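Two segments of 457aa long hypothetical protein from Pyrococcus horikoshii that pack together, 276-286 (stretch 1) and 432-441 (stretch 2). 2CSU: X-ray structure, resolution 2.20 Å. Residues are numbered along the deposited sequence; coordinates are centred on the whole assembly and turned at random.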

ATOM      1  N   ILE A 276      -3.507  -4.344   8.509  1.00 27.25           N
ATOM      2  CA  ILE A 276      -2.556  -5.316   8.016  1.00 25.41           C
ATOM      3  C   ILE A 276      -1.204  -4.622   7.914  1.00 24.76           C
ATOM      4  O   ILE A 276      -0.223  -5.053   8.530  1.00 25.20           O
ATOM      5  N   ASP A 277      -1.172  -3.520   7.169  1.00 24.18           N
ATOM      6  CA  ASP A 277       0.050  -2.762   6.969  1.00 25.54           C
ATOM      7  C   ASP A 277       0.760  -2.347   8.244  1.00 26.04           C
ATOM      8  O   ASP A 277       1.987  -2.377   8.298  1.00 26.32           O
ATOM      9  N   GLU A 278       0.005  -1.983   9.277  1.00 25.91           N
ATOM     10  CA  GLU A 278       0.624  -1.602  10.536  1.00 26.66           C
ATOM     11  C   GLU A 278       1.272  -2.815  11.170  1.00 25.72           C
ATOM     12  O   GLU A 278       2.390  -2.733  11.673  1.00 25.87           O
HETATM   13  N   MSE A 279       0.551  -3.932  11.169  1.00 25.05           N
HETATM   14  CA  MSE A 279       1.042  -5.185  11.745  1.00 23.46           C
HETATM   15  C   MSE A 279       2.385  -5.552  11.097  1.00 22.79           C
HETATM   16  O   MSE A 279       3.358  -5.851  11.784  1.00 22.71           O
ATOM     17  N   LEU A 280       2.414  -5.531   9.772  1.00 22.05           N
ATOM     18  CA  LEU A 280       3.616  -5.863   9.018  1.00 21.72           C
ATOM     19  C   LEU A 280       4.711  -4.826   9.185  1.00 22.01           C
ATOM     20  O   LEU A 280       5.880  -5.176   9.332  1.00 22.71           O
ATOM     21  N   SER A 281       4.332  -3.549   9.152  1.00 22.66           N
ATOM     22  CA  SER A 281       5.305  -2.474   9.272  1.00 23.14           C
ATOM     23  C   SER A 281       5.969  -2.488  10.641  1.00 24.07           C
ATOM     24  O   SER A 281       7.182  -2.264  10.757  1.00 23.96           O
HETATM   25  N   MSE A 282       5.173  -2.779  11.666  1.00 23.86           N
HETATM   26  CA  MSE A 282       5.682  -2.749  13.032  1.00 24.85           C
HETATM   27  C   MSE A 282       6.564  -3.962  13.338  1.00 23.40           C
HETATM   28  O   MSE A 282       7.489  -3.913  14.136  1.00 23.23           O
ATOM     29  N   ALA A 283       6.223  -5.091  12.692  1.00 22.32           N
ATOM     30  CA  ALA A 283       6.887  -6.346  13.028  1.00 22.59           C
ATOM     31  C   ALA A 283       8.273  -6.473  12.388  1.00 22.89           C
ATOM     32  O   ALA A 283       9.214  -6.998  12.972  1.00 23.35           O
ATOM     33  N   ARG A 284       8.371  -6.006  11.131  1.00 22.83           N
ATOM     34  CA  ARG A 284       9.611  -6.226  10.400  1.00 24.05           C
ATOM     35  C   ARG A 284      10.607  -5.089  10.633  1.00 24.54           C
ATOM     36  O   ARG A 284      11.594  -4.938   9.925  1.00 24.53           O
ATOM     37  N   ALA A 285      10.300  -4.273  11.658  1.00 24.63           N
ATOM     38  CA  ALA A 285      11.212  -3.191  12.007  1.00 25.54           C
ATOM     39  C   ALA A 285      12.258  -3.657  13.018  1.00 26.57           C
ATOM     40  O   ALA A 285      13.191  -2.945  13.370  1.00 26.01           O
ATOM     41  N   PHE A 286      12.054  -4.888  13.520  1.00 26.54           N
ATOM     42  CA  PHE A 286      12.993  -5.396  14.512  1.00 27.65           C
ATOM     43  C   PHE A 286      14.198  -6.070  13.851  1.00 29.21           C
ATOM     44  O   PHE A 286      14.841  -6.945  14.415  1.00 29.94           O
ATOM     45  N   GLU A 432       7.107   2.776   2.183  1.00 23.24           N
ATOM     46  CA  GLU A 432       6.693   3.630   1.082  1.00 23.86           C
ATOM     47  C   GLU A 432       5.634   4.620   1.554  1.00 23.00           C
ATOM     48  O   GLU A 432       5.184   5.466   0.782  1.00 23.78           O
ATOM     49  N   ARG A 433       5.266   4.522   2.827  1.00 23.36           N
ATOM     50  CA  ARG A 433       4.244   5.392   3.415  1.00 24.60           C
ATOM     51  C   ARG A 433       4.691   6.095   4.694  1.00 23.88           C
ATOM     52  O   ARG A 433       5.351   5.508   5.536  1.00 23.22           O
ATOM     53  N   PRO A 434       4.320   7.366   4.856  1.00 23.74           N
ATOM     54  CA  PRO A 434       4.711   8.074   6.074  1.00 24.72           C
ATOM     55  C   PRO A 434       4.144   7.357   7.301  1.00 25.06           C
ATOM     56  O   PRO A 434       4.826   7.222   8.312  1.00 24.83           O
ATOM     57  N   GLU A 435       2.904   6.874   7.201  1.00 25.07           N
ATOM     58  CA  GLU A 435       2.291   6.183   8.337  1.00 25.59           C
ATOM     59  C   GLU A 435       2.965   4.856   8.660  1.00 25.25           C
ATOM     60  O   GLU A 435       3.041   4.457   9.822  1.00 26.07           O
ATOM     61  N   ASP A 436       3.466   4.181   7.635  1.00 24.95           N
ATOM     62  CA  ASP A 436       4.129   2.892   7.823  1.00 24.73           C
ATOM     63  C   ASP A 436       5.459   3.021   8.561  1.00 24.32           C
ATOM     64  O   ASP A 436       5.734   2.267   9.497  1.00 24.96           O
ATOM     65  N   VAL A 437       6.295   3.973   8.151  1.00 22.93           N
ATOM     66  CA  VAL A 437       7.579   4.151   8.815  1.00 21.39           C
ATOM     67  C   VAL A 437       7.318   4.642  10.253  1.00 21.52           C
ATOM     68  O   VAL A 437       8.029   4.268  11.178  1.00 21.06           O
ATOM     69  N   ALA A 438       6.275   5.450  10.442  1.00 21.00           N
ATOM     70  CA  ALA A 438       5.933   5.944  11.783  1.00 22.41           C
ATOM     71  C   ALA A 438       5.512   4.781  12.671  1.00 22.62           C
ATOM     72  O   ALA A 438       5.879   4.721  13.841  1.00 23.04           O
ATOM     73  N   SER A 439       4.742   3.847  12.122  1.00 22.67           N
ATOM     74  CA  SER A 439       4.315   2.697  12.912  1.00 22.40           C
ATOM     75  C   SER A 439       5.515   1.881  13.342  1.00 22.73           C
ATOM     76  O   SER A 439       5.573   1.389  14.472  1.00 22.56           O
ATOM     77  N   ALA A 440       6.477   1.739  12.433  1.00 23.51           N
ATOM     78  CA  ALA A 440       7.681   0.970  12.717  1.00 23.64           C
ATOM     79  C   ALA A 440       8.483   1.653  13.799  1.00 24.03           C
ATOM     80  O   ALA A 440       8.996   0.999  14.710  1.00 23.57           O
ATOM     81  N   ALA A 441       8.602   2.971  13.676  1.00 25.13           N
ATOM     82  CA  ALA A 441       9.326   3.790  14.643  1.00 26.90           C
ATOM     83  C   ALA A 441       8.691   3.625  16.016  1.00 28.50           C
ATOM     84  O   ALA A 441       9.384   3.532  17.035  1.00 29.56           O
TER

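Two helices distant in sequence, 276-283 and 434-441, cross here at an angle of 50° between their N-to-C directions, with axes only 7.6 Å apart. So close an approach is compatible with the small serine and alanine side chains there; the longer Met282 runs sideways. The backbones are nearest at Met282 and Ala440, whose CA atoms lie 4.2 Å apart.

The apolar packing centres on Ala440. Its CB lies 3.6 Å from Ala285 CB, joining two methyl groups, and 3.4 Å from the backbone carbonyl O of Ser281. A methyl group fills this space while leaving room for the other backbone. Ala285 lies in a type I turn running from Ala283 to Phe286, and its CA-to-CB bond points toward stretch 2. Met282, a selenomethionine, leaves its backbone sideways with chi1 m, chi2 t and chi3 p. Its CG rests 3.3 Å from Ser439 O and 3.8 Å from Ser439 CB, so the side chain meets the second helix through CG, near its own backbone.

The serines point toward the opposite helix yet make no hydrogen bond across the interface. Each, with chi1 m, turns its hydroxyl back to its own helix: Ser281 OG donates to Asp277 O at a very short 2.4 Å, and Ser439 OG donates to Glu435 O at 2.9 Å. Serine suits these positions because it is small and can satisfy its hydroxyl on the carbonyl four residues earlier. Ser281 CB and Ser439 CB lie 4.4 Å apart, Ser281 OG lies 3.4 Å from Asp436 CG, and the aliphatic Glu278 CG (chi1 m, chi2 t) lies 4.0 Å from Ser439 OG.

Charge dominates at the N-terminal end of the second helix. Arg433, its N-cap residue, extends with chi1 m and both chi2 and chi3 t, long enough to reach the first helix. Its NH1 forms a salt bridge with Asp277 OD1 at 3.3 Å, while Asp277 OD2 sits over one face of the guanidinium. The same NH1 makes a hydrogen-bonded salt bridge of 3.0 Å to Asp436 OD1 within its own stretch. Asp436, with chi1 m, starts sideways but brings its carboxylate nearer the first helix, whereas the CA-to-CB bond of Asp277 points toward the second; Asp277 has chi1 at -91°, between the standard wells. Their OD1 atoms are 3.8 Å apart, an unfavourable proximity that the shared arginine helps to offset. Both carboxylate oxygens of Asp277 also have hydrogen-bond partners elsewhere in the structure.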

ATOM      1  CB  ILE A 276      -3.014  -5.838   6.627  1.00 26.02           C
ATOM      2  CG1 ILE A 276      -4.262  -6.705   6.804  1.00 26.36           C
ATOM      3  CG2 ILE A 276      -1.906  -6.658   5.953  1.00 25.82           C
ATOM      4  CD1 ILE A 276      -5.049  -6.944   5.493  1.00 27.73           C
ATOM      5  CB  ASP A 277      -0.218  -1.547   6.069  1.00 25.43           C
ATOM      6  CG  ASP A 277       0.003  -1.870   4.594  1.00 26.64           C
ATOM      7  OD1 ASP A 277       1.153  -2.181   4.240  1.00 28.58           O
ATOM      8  OD2 ASP A 277      -0.952  -1.827   3.792  1.00 24.52           O
ATOM      9  CB  GLU A 278      -0.409  -1.023  11.514  1.00 27.78           C
ATOM     10  CG  GLU A 278      -1.041   0.290  11.071  1.00 30.30           C
ATOM     11  CD  GLU A 278      -1.922   0.905  12.160  1.00 31.91           C
ATOM     12  OE1 GLU A 278      -2.051   0.299  13.254  1.00 32.01           O
ATOM     13  OE2 GLU A 278      -2.485   1.995  11.918  1.00 33.81           O
HETATM   14  CB  MSE A 279       0.017  -6.327  11.507  1.00 23.66           C
HETATM   15  CG  MSE A 279       0.411  -7.716  12.099  1.00 25.28           C
HETATM   16 SE   MSE A 279      -0.568  -9.166  11.538  1.00 26.92          SE
HETATM   17  CE  MSE A 279      -0.080  -9.197   9.800  1.00 28.44           C
ATOM     18  CB  LEU A 280       3.285  -5.982   7.534  1.00 21.20           C
ATOM     19  CG  LEU A 280       2.339  -7.113   7.120  1.00 20.27           C
ATOM     20  CD1 LEU A 280       1.900  -6.898   5.690  1.00 20.29           C
ATOM     21  CD2 LEU A 280       3.031  -8.455   7.283  1.00 18.66           C
ATOM     22  CB  SER A 281       4.638  -1.117   9.030  1.00 23.96           C
ATOM     23  OG  SER A 281       3.925  -1.084   7.800  1.00 23.31           O
HETATM   24  CB  MSE A 282       4.487  -2.737  13.987  1.00 26.06           C
HETATM   25  CG  MSE A 282       3.842  -1.354  14.104  1.00 30.75           C
HETATM   26 SE   MSE A 282       2.276  -1.403  14.985  1.00 37.56          SE
HETATM   27  CE  MSE A 282       2.857  -2.224  16.476  1.00 29.44           C
ATOM     28  CB  ALA A 283       5.990  -7.494  12.565  1.00 21.12           C
ATOM     29  CB  ARG A 284       9.275  -6.325   8.911  1.00 24.58           C
ATOM     30  CG  ARG A 284       8.876  -4.976   8.314  1.00 24.66           C
ATOM     31  CD  ARG A 284       9.107  -4.926   6.799  1.00 27.48           C
ATOM     32  NE  ARG A 284       8.147  -4.019   6.161  1.00 26.02           N
ATOM     33  CZ  ARG A 284       8.617  -3.194   5.207  1.00 26.65           C
ATOM     34  NH1 ARG A 284       9.896  -3.225   4.874  1.00 26.78           N
ATOM     35  NH2 ARG A 284       7.782  -2.348   4.597  1.00 28.72           N
ATOM     36  CB  ALA A 285      10.394  -2.047  12.604  1.00 23.73           C
ATOM     37  CB  PHE A 286      12.256  -6.403  15.396  1.00 27.37           C
ATOM     38  CG  PHE A 286      11.249  -5.688  16.250  1.00 26.87           C
ATOM     39  CD1 PHE A 286      11.662  -5.067  17.424  1.00 27.21           C
ATOM     40  CD2 PHE A 286       9.916  -5.664  15.876  1.00 26.98           C
ATOM     41  CE1 PHE A 286      10.731  -4.418  18.223  1.00 28.12           C
ATOM     42  CE2 PHE A 286       8.989  -5.008  16.683  1.00 28.18           C
ATOM     43  CZ  PHE A 286       9.391  -4.383  17.856  1.00 27.94           C
ATOM     44  CB  GLU A 432       6.157   2.753  -0.076  1.00 25.72           C
ATOM     45  CG  GLU A 432       5.604   3.514  -1.281  1.00 30.44           C
ATOM     46  CD  GLU A 432       5.710   2.728  -2.597  1.00 32.42           C
ATOM     47  OE1 GLU A 432       4.963   3.047  -3.555  1.00 32.78           O
ATOM     48  OE2 GLU A 432       6.552   1.801  -2.681  1.00 34.58           O
ATOM     49  CB  ARG A 433       2.990   4.592   3.775  1.00 25.12           C
ATOM     50  CG  ARG A 433       2.364   3.792   2.649  1.00 28.89           C
ATOM     51  CD  ARG A 433       1.062   3.180   3.128  1.00 31.37           C
ATOM     52  NE  ARG A 433       0.368   2.487   2.058  1.00 35.39           N
ATOM     53  CZ  ARG A 433       0.583   1.220   1.717  1.00 36.81           C
ATOM     54  NH1 ARG A 433       1.484   0.501   2.380  1.00 37.49           N
ATOM     55  NH2 ARG A 433      -0.099   0.677   0.709  1.00 35.70           N
ATOM     56  CB  PRO A 434       4.099   9.457   5.872  1.00 24.27           C
ATOM     57  CG  PRO A 434       4.247   9.652   4.404  1.00 23.99           C
ATOM     58  CD  PRO A 434       3.792   8.309   3.853  1.00 24.91           C
ATOM     59  CB  GLU A 435       0.790   5.955   8.100  1.00 26.50           C
ATOM     60  CG  GLU A 435       0.436   5.255   6.797  1.00 26.64           C
ATOM     61  CD  GLU A 435       0.339   6.215   5.639  1.00 27.91           C
ATOM     62  OE1 GLU A 435       1.146   7.182   5.597  1.00 27.92           O
ATOM     63  OE2 GLU A 435      -0.537   5.997   4.765  1.00 28.00           O
ATOM     64  CB  ASP A 436       4.352   2.224   6.461  1.00 27.14           C
ATOM     65  CG  ASP A 436       3.068   1.627   5.880  1.00 27.80           C
ATOM     66  OD1 ASP A 436       3.138   0.982   4.811  1.00 27.32           O
ATOM     67  OD2 ASP A 436       1.996   1.799   6.489  1.00 28.40           O
ATOM     68  CB  VAL A 437       8.505   5.142   8.003  1.00 22.11           C
ATOM     69  CG1 VAL A 437       7.882   6.522   7.914  1.00 19.45           C
ATOM     70  CG2 VAL A 437       9.910   5.205   8.626  1.00 21.36           C
ATOM     71  CB  ALA A 438       4.784   6.993  11.711  1.00 22.57           C
ATOM     72  CB  SER A 439       3.365   1.807  12.107  1.00 23.54           C
ATOM     73  OG  SER A 439       2.173   2.492  11.787  1.00 25.88           O
ATOM     74  CB  ALA A 440       8.535   0.811  11.447  1.00 23.90           C
ATOM     75  CB  ALA A 441       9.256   5.246  14.228  1.00 26.31           C
TER